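PDB 3I4P: transcriptional regulator, AsnC family from Agrobacterium tumefaciens str. C58, which regulates transcription as an Lrp/AsnC-family protein, binding specific DNA sequences through a winged helix-turn-helix domain and carrying a ligand-binding domain. Local coordinates for the interface of chains A and B. Sequence-based numbering; all coordinates share one arbitrary frame. Chains: chain A/B, Transcriptional regulator, AsnC family.

Contact 1: the interface of chains A and B. Residues chain A 87, 89-90, 92-93; chain B 142, 144, 146.
B:Lys142, near the end of strand 139-143, buries more surface (40 Å²) than any other residue of this patch between two Lrp/AsnC subunits. Its side chain leaves with CG anti to the backbone N (chi1 -177°) and runs fully extended, so that the amine reaches chain A tip first, among backbone carbonyls around the turn from helix 76-88 to strand 92-98. NZ donates to A:Ser87 O at 2.8 Å, from above that carbonyl's plane, and to A:Val92 O at 2.7 Å, within its plane. A:Phe89 O, 2.8 Å from the same NZ, is a third acceptor. A:Ser87 O belongs to the last turn of its helix, and three carbonyl dipoles around the amine would favour its charged form. A:Val93 buries 23 Å²; its O accepts from B:Thr144 N at 2.9 Å, nearly along the C=O axis and almost straight (170° at H). Beside this bond the B:Thr144 methyl CG2 packs on A:Val93 CA at 3.7 Å, the two side chains crossing at about a right angle. B:Thr144 OG1, anti to its backbone N, turns instead to its own chain and accepts from B:Glu146 N at 3.2 Å. A water bridges A:Pro90 O and B:Glu146 O. The patch thus fastens the start of one subunit's C-terminal segment to its partner's ligand-binding domain.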
# COMPACT_ATOMS: atom_id res chain seq x y z
N SER A 87 3.37 27.58 -5.73
CA SER A 87 2.25 28.52 -5.94
C SER A 87 2.41 29.42 -7.16
O SER A 87 1.41 29.85 -7.73
CB SER A 87 2.01 29.40 -4.71
OG SER A 87 1.41 28.64 -3.70
N PHE A 89 3.41 28.62 -10.09
CA PHE A 89 3.14 27.96 -11.37
C PHE A 89 1.69 28.21 -11.71
O PHE A 89 0.79 27.90 -10.89
CB PHE A 89 3.42 26.45 -11.36
CG PHE A 89 4.88 26.09 -11.33
CD1 PHE A 89 5.61 26.00 -12.51
CD2 PHE A 89 5.52 25.85 -10.12
CE1 PHE A 89 6.96 25.70 -12.48
CE2 PHE A 89 6.88 25.54 -10.07
CZ PHE A 89 7.60 25.47 -11.26
N PRO A 90 1.45 28.77 -12.90
CA PRO A 90 0.06 29.03 -13.31
C PRO A 90 -0.79 27.76 -13.52
O PRO A 90 -2.01 27.80 -13.35
CB PRO A 90 0.20 29.82 -14.61
CG PRO A 90 1.67 29.93 -14.91
CD PRO A 90 2.45 29.19 -13.90
N VAL A 92 -0.65 25.23 -11.50
CA VAL A 92 -1.06 24.67 -10.21
C VAL A 92 -2.26 25.50 -9.77
O VAL A 92 -2.12 26.67 -9.32
CB VAL A 92 0.06 24.72 -9.15
CG1 VAL A 92 -0.46 24.23 -7.78
CG2 VAL A 92 1.29 23.98 -9.67
N VAL A 93 -3.45 24.93 -9.95
CA VAL A 93 -4.64 25.73 -9.74
C VAL A 93 -5.16 25.57 -8.31
O VAL A 93 -5.91 26.44 -7.79
CB VAL A 93 -5.70 25.52 -10.84
CG1 VAL A 93 -5.21 26.14 -12.18
CG2 VAL A 93 -6.07 24.09 -10.96
N LYS B 142 -3.01 27.45 -2.00
CA LYS B 142 -3.48 28.19 -3.19
C LYS B 142 -4.82 27.63 -3.64
O LYS B 142 -5.00 26.44 -3.70
CB LYS B 142 -2.46 28.08 -4.35
CG LYS B 142 -2.82 28.86 -5.61
CD LYS B 142 -1.84 28.53 -6.71
CE LYS B 142 -1.91 29.45 -7.91
NZ LYS B 142 -0.94 29.01 -8.97
N THR B 144 -7.18 28.96 -6.96
CA THR B 144 -7.52 29.89 -7.99
C THR B 144 -8.44 29.23 -9.00
O THR B 144 -8.38 28.01 -9.23
CB THR B 144 -6.23 30.42 -8.72
OG1 THR B 144 -6.60 31.52 -9.54
CG2 THR B 144 -5.59 29.34 -9.57
N GLU B 146 -8.46 30.86 -12.02
CA GLU B 146 -7.64 31.22 -13.20
C GLU B 146 -6.97 29.99 -13.81
O GLU B 146 -6.19 29.29 -13.15
CB GLU B 146 -6.56 32.24 -12.84
CG GLU B 146 -7.15 33.56 -12.36
CD GLU B 146 -6.16 34.46 -11.64
OE1 GLU B 146 -4.94 34.33 -11.90
OE2 GLU B 146 -6.58 35.31 -10.83
O HOH W 1 -3.51 29.72 -12.91

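Contact 2: the interface of chains A and B. Residues chain A 59-61, 90-91, 93, 109-111, 115; chain B 147-148, 151-152.
The phenol ring of B:Tyr151 has A:Pro111 CD over one face, 3.8 Å from the ring centroid and displaced toward the rim, a CH-pi contact. At its edge, in plane, lie A:Glu91 CG and two waters. This is the C-terminal segment of one Lrp/AsnC-family subunit laid across the ligand-binding domain of the other, and B:Tyr151 buries 105 Å² there. Its CG stands anti to the carbonyl carbon (chi1 -58°), and the ring reaches between A:Glu91 and A:Pro111, with A:Ala115 CB near CE1. The hydroxyl OH donates to A:Glu91 OE2 at 2.7 Å, using the carboxylate's anti lone pair; the carboxylate and ring planes are 60° apart. The A:Glu91 chain, bent at chi2 (88°), brings its acid to this hydroxyl. A water 2.6 Å from B:Tyr151 OH links it to A:Ala115 O. At the other end of the residue, A:Asn60 ND2 donates to B:Tyr151 O at 2.9 Å; the acceptor lies in the amide plane, but the donor sits above the carbonyl plane. Another water joins A:Val59 O, B:Pro148 O and B:Tyr151 N. B:Pro148, with 85 Å² buried, presses CD against A:Val109 CG2 at 3.3 Å, a tight contact met at about a right angle, while A:Thr61 CG2 packs obliquely against its CG. B:Leu147 CD1 similarly crosses A:Val59 CG2 at 3.5 Å.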
# COMPACT_ATOMS: atom_id res chain seq x y z
N VAL A 59 -9.72 26.86 -23.73
CA VAL A 59 -8.39 27.51 -23.58
C VAL A 59 -7.26 26.47 -23.57
O VAL A 59 -6.13 26.77 -23.20
CB VAL A 59 -8.34 28.46 -22.35
CG1 VAL A 59 -9.32 29.60 -22.55
CG2 VAL A 59 -8.56 27.69 -21.01
N ASN A 60 -7.58 25.25 -23.99
CA ASN A 60 -6.58 24.18 -24.16
C ASN A 60 -5.89 23.73 -22.86
O ASN A 60 -4.68 23.46 -22.83
CB ASN A 60 -5.54 24.56 -25.24
CG ASN A 60 -4.79 23.36 -25.79
OD1 ASN A 60 -5.31 22.23 -25.81
ND2 ASN A 60 -3.55 23.59 -26.23
N THR A 61 -6.66 23.63 -21.80
CA THR A 61 -6.18 23.09 -20.51
C THR A 61 -7.12 21.99 -20.00
O THR A 61 -7.52 21.99 -18.82
CB THR A 61 -6.06 24.21 -19.48
OG1 THR A 61 -7.37 24.66 -19.15
CG2 THR A 61 -5.26 25.38 -20.04
N PRO A 90 1.45 28.77 -12.90
CA PRO A 90 0.06 29.03 -13.31
C PRO A 90 -0.79 27.76 -13.52
O PRO A 90 -2.01 27.80 -13.35
CB PRO A 90 0.20 29.82 -14.61
CG PRO A 90 1.67 29.93 -14.91
CD PRO A 90 2.45 29.19 -13.90
N GLU A 91 -0.12 26.64 -13.83
CA GLU A 91 -0.77 25.37 -13.96
C GLU A 91 -1.19 24.78 -12.63
O GLU A 91 -2.00 23.88 -12.64
CB GLU A 91 0.10 24.31 -14.67
CG GLU A 91 0.53 24.70 -16.05
CD GLU A 91 1.84 25.50 -16.08
OE1 GLU A 91 2.36 25.93 -15.02
OE2 GLU A 91 2.35 25.71 -17.21
N VAL A 93 -3.45 24.93 -9.95
CA VAL A 93 -4.64 25.73 -9.74
C VAL A 93 -5.16 25.57 -8.31
O VAL A 93 -5.91 26.44 -7.79
CB VAL A 93 -5.70 25.52 -10.84
CG1 VAL A 93 -5.21 26.14 -12.18
CG2 VAL A 93 -6.07 24.09 -10.96
N VAL A 109 -3.58 21.67 -14.25
CA VAL A 109 -4.28 21.61 -15.55
C VAL A 109 -3.29 21.91 -16.72
O VAL A 109 -2.44 22.82 -16.65
CB VAL A 109 -5.56 22.53 -15.57
CG1 VAL A 109 -6.59 22.07 -14.46
CG2 VAL A 109 -5.18 23.96 -15.37
N VAL A 110 -3.44 21.12 -17.78
CA VAL A 110 -2.57 21.12 -18.95
C VAL A 110 -3.41 20.56 -20.12
O VAL A 110 -4.48 19.97 -19.89
CB VAL A 110 -1.27 20.26 -18.73
CG1 VAL A 110 -0.29 20.95 -17.76
CG2 VAL A 110 -1.59 18.84 -18.25
N PRO A 111 -2.94 20.74 -21.38
CA PRO A 111 -3.67 20.15 -22.54
C PRO A 111 -3.52 18.64 -22.70
O PRO A 111 -4.44 17.97 -23.20
CB PRO A 111 -3.06 20.86 -23.75
CG PRO A 111 -1.70 21.33 -23.26
CD PRO A 111 -1.90 21.68 -21.82
N ALA A 115 2.50 17.99 -22.18
CA ALA A 115 2.48 19.27 -21.46
C ALA A 115 2.67 19.03 -19.94
O ALA A 115 3.28 19.82 -19.27
CB ALA A 115 1.16 20.05 -21.70
N LEU B 147 -7.28 29.74 -15.07
CA LEU B 147 -6.58 28.75 -15.86
C LEU B 147 -5.26 29.33 -16.40
O LEU B 147 -5.14 30.53 -16.62
CB LEU B 147 -7.49 28.26 -17.00
CG LEU B 147 -8.82 27.60 -16.55
CD1 LEU B 147 -9.68 27.24 -17.75
CD2 LEU B 147 -8.57 26.35 -15.62
N PRO B 148 -4.25 28.46 -16.63
CA PRO B 148 -3.04 28.91 -17.36
C PRO B 148 -3.41 29.22 -18.80
O PRO B 148 -4.17 28.46 -19.43
CB PRO B 148 -2.10 27.69 -17.27
CG PRO B 148 -3.01 26.48 -17.04
CD PRO B 148 -4.20 27.02 -16.25
N TYR B 151 -1.25 28.02 -23.03
CA TYR B 151 -1.48 26.92 -23.97
C TYR B 151 -2.54 27.22 -25.03
O TYR B 151 -2.78 26.39 -25.93
CB TYR B 151 -1.94 25.68 -23.17
CG TYR B 151 -0.94 25.25 -22.12
CD1 TYR B 151 0.24 24.57 -22.48
CD2 TYR B 151 -1.14 25.54 -20.78
CE1 TYR B 151 1.16 24.16 -21.52
CE2 TYR B 151 -0.21 25.14 -19.81
CZ TYR B 151 0.94 24.44 -20.20
OH TYR B 151 1.85 24.03 -19.27
N MSE B 152 -3.21 28.36 -24.89
CA MSE B 152 -4.30 28.79 -25.77
C MSE B 152 -3.89 28.74 -27.23
O MSE B 152 -2.73 29.07 -27.60
CB MSE B 152 -4.71 30.23 -25.48
CG MSE B 152 -5.60 30.39 -24.35
SE MSE B 152 -6.12 32.24 -24.16
CE MSE B 152 -7.27 32.39 -25.72
O HOH W 2 -4.10 27.85 -21.84
O HOH W 3 3.75 22.40 -20.09

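Contact 3: the interface of chains A and B. Residues chain A 12, 15-17, 49-53; chain B 12, 16, 49-52.
Strand 47-54, which follows the winged helix-turn-helix helices, pairs antiparallel with its copy in the other subunit, and the two-fold relates A:Val51 to B:Val51. A:Val51 N donates to B:Val51 O at 2.9 Å and B:Val51 N returns the bond to A:Val51 O, both nearly along the C=O axis. Farther along, A:Leu53 N donates to B:Arg49 O at 2.8 Å (177° at H). The end of helix 3-12 and the loop after it also bond to the strand: B:Ala52 N donates to A:Leu12 O at 2.9 Å, from 46° above the carbonyl plane, and A:Ser16 N donates to B:Arg50 O at 3.0 Å, again from above the plane. B:Arg50 buries 63 Å² and is extended from CG to NE (chi1 -67°); the methyl CG2 of A:Thr17 crosses its aliphatic stem at about a right angle, 3.7 Å from B:Arg50 CB. A:Thr17 is positioned by A:Asp15, whose OD1 accepts from A:Thr17 OG1, on the syn lone pair, and from A:Thr17 N, the latter from above the carboxylate plane. A water joins A:Asp15 OD1 to B:Arg50 N. A:Leu53 CD1 meets B:Val51 CG2 at 3.8 Å, the side chains crossing at about a right angle. The paired strands couple the two DNA-binding domains and probably set their relative placement on DNA.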
# COMPACT_ATOMS: atom_id res chain seq x y z
N LEU A 12 -25.28 35.40 -6.46
CA LEU A 12 -23.99 36.00 -6.85
C LEU A 12 -22.95 34.92 -7.21
O LEU A 12 -22.25 35.06 -8.18
CB LEU A 12 -23.47 36.98 -5.78
CG LEU A 12 -24.19 38.34 -5.69
CD1 LEU A 12 -23.55 39.21 -4.63
CD2 LEU A 12 -24.20 39.10 -7.03
N ASP A 15 -23.91 33.77 -10.76
CA ASP A 15 -23.99 34.76 -11.81
C ASP A 15 -23.86 36.12 -11.17
O ASP A 15 -24.73 36.53 -10.44
CB ASP A 15 -25.35 34.65 -12.52
CG ASP A 15 -25.49 35.58 -13.77
OD1 ASP A 15 -24.52 36.29 -14.16
OD2 ASP A 15 -26.59 35.59 -14.37
N SER A 16 -22.77 36.84 -11.46
CA SER A 16 -22.58 38.20 -10.92
C SER A 16 -22.87 39.27 -11.96
O SER A 16 -22.54 40.43 -11.77
CB SER A 16 -21.14 38.38 -10.40
OG SER A 16 -20.18 38.25 -11.44
N THR A 17 -23.50 38.89 -13.07
CA THR A 17 -23.71 39.85 -14.16
C THR A 17 -25.01 40.64 -14.01
O THR A 17 -25.13 41.68 -14.65
CB THR A 17 -23.64 39.15 -15.55
OG1 THR A 17 -24.74 38.26 -15.71
CG2 THR A 17 -22.35 38.34 -15.68
N ARG A 49 -14.02 38.46 -4.40
CA ARG A 49 -13.86 38.96 -5.76
C ARG A 49 -14.95 38.42 -6.67
O ARG A 49 -15.68 37.51 -6.32
CB ARG A 49 -12.48 38.58 -6.33
CG ARG A 49 -12.28 37.08 -6.66
CD ARG A 49 -10.97 36.87 -7.31
NE ARG A 49 -9.92 37.12 -6.36
CZ ARG A 49 -8.64 37.34 -6.67
NH1 ARG A 49 -8.23 37.38 -7.94
NH2 ARG A 49 -7.78 37.56 -5.69
N ARG A 50 -15.04 39.02 -7.83
CA ARG A 50 -15.88 38.57 -8.94
C ARG A 50 -14.99 38.31 -10.15
O ARG A 50 -14.12 39.14 -10.45
CB ARG A 50 -16.93 39.59 -9.28
CG ARG A 50 -18.00 39.80 -8.21
CD ARG A 50 -18.88 40.96 -8.65
NE ARG A 50 -20.12 41.20 -7.90
CZ ARG A 50 -20.18 41.72 -6.68
NH1 ARG A 50 -19.06 41.99 -6.00
NH2 ARG A 50 -21.36 41.94 -6.11
N VAL A 51 -15.19 37.16 -10.82
CA VAL A 51 -14.29 36.71 -11.87
C VAL A 51 -15.05 36.08 -13.06
O VAL A 51 -16.15 35.59 -12.92
CB VAL A 51 -13.26 35.64 -11.34
CG1 VAL A 51 -12.37 36.21 -10.25
CG2 VAL A 51 -13.98 34.39 -10.86
N ALA A 52 -14.43 36.12 -14.23
CA ALA A 52 -14.85 35.30 -15.36
C ALA A 52 -14.26 33.90 -15.16
O ALA A 52 -13.08 33.71 -14.74
CB ALA A 52 -14.40 35.91 -16.70
N LEU A 53 -15.09 32.91 -15.44
CA LEU A 53 -14.68 31.51 -15.42
C LEU A 53 -14.63 31.08 -16.86
O LEU A 53 -15.57 31.30 -17.62
CB LEU A 53 -15.70 30.66 -14.66
CG LEU A 53 -15.86 30.93 -13.17
CD1 LEU A 53 -16.76 29.81 -12.49
CD2 LEU A 53 -14.49 31.02 -12.52
N LEU B 12 -9.91 39.28 -17.10
CA LEU B 12 -11.28 38.86 -16.77
C LEU B 12 -11.28 37.73 -15.71
O LEU B 12 -12.07 37.77 -14.79
CB LEU B 12 -12.09 38.48 -18.03
CG LEU B 12 -12.56 39.65 -18.92
CD1 LEU B 12 -13.36 39.13 -20.09
CD2 LEU B 12 -13.39 40.68 -18.14
N SER B 16 -13.72 40.62 -12.98
CA SER B 16 -14.70 40.93 -14.05
C SER B 16 -15.51 42.18 -13.73
O SER B 16 -16.51 42.45 -14.38
CB SER B 16 -15.67 39.75 -14.25
OG SER B 16 -16.44 39.49 -13.09
N ARG B 49 -19.10 31.84 -17.78
CA ARG B 49 -19.87 32.63 -16.83
C ARG B 49 -18.97 33.56 -16.04
O ARG B 49 -17.75 33.46 -16.07
CB ARG B 49 -20.64 31.73 -15.85
CG ARG B 49 -19.78 30.97 -14.81
CD ARG B 49 -20.65 30.25 -13.86
NE ARG B 49 -21.31 29.16 -14.55
CZ ARG B 49 -22.39 28.52 -14.11
NH1 ARG B 49 -22.98 28.86 -12.95
NH2 ARG B 49 -22.89 27.55 -14.85
N ARG B 50 -19.60 34.50 -15.37
CA ARG B 50 -18.97 35.39 -14.40
C ARG B 50 -19.65 35.21 -13.04
O ARG B 50 -20.89 35.15 -12.99
CB ARG B 50 -19.08 36.83 -14.83
CG ARG B 50 -18.27 37.19 -16.08
CD ARG B 50 -18.62 38.63 -16.46
NE ARG B 50 -17.79 39.27 -17.48
CZ ARG B 50 -17.85 39.00 -18.78
NH1 ARG B 50 -18.64 38.01 -19.24
NH2 ARG B 50 -17.09 39.68 -19.64
N VAL B 51 -18.85 35.07 -11.97
CA VAL B 51 -19.36 34.70 -10.66
C VAL B 51 -18.68 35.49 -9.52
O VAL B 51 -17.56 35.96 -9.65
CB VAL B 51 -19.16 33.17 -10.37
CG1 VAL B 51 -19.91 32.30 -11.37
CG2 VAL B 51 -17.68 32.81 -10.34
N ALA B 52 -19.37 35.63 -8.40
CA ALA B 52 -18.76 36.04 -7.15
C ALA B 52 -18.11 34.81 -6.52
O ALA B 52 -18.67 33.68 -6.52
CB ALA B 52 -19.80 36.67 -6.20
O HOH W 4 -22.70 34.75 -15.65

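Contact 1 and contact 2 are neighbours, their C-alpha centres about 10 Å apart, and both use A:Pro90 and A:Val93; on chain B they follow one continuous stretch, from strand 139-143 into the C-terminal segment. Contact 3 shares no residue with them, its C-alpha centre about 18 Å from that of contact 1 and about 20 Å from that of contact 2. It lies on the two-fold, whereas contacts 1 and 2 lie off it and recur with the chains exchanged. The two subunits are thus joined at separate places, and the dimer could serve as a building block of the deposited eight-chain assembly.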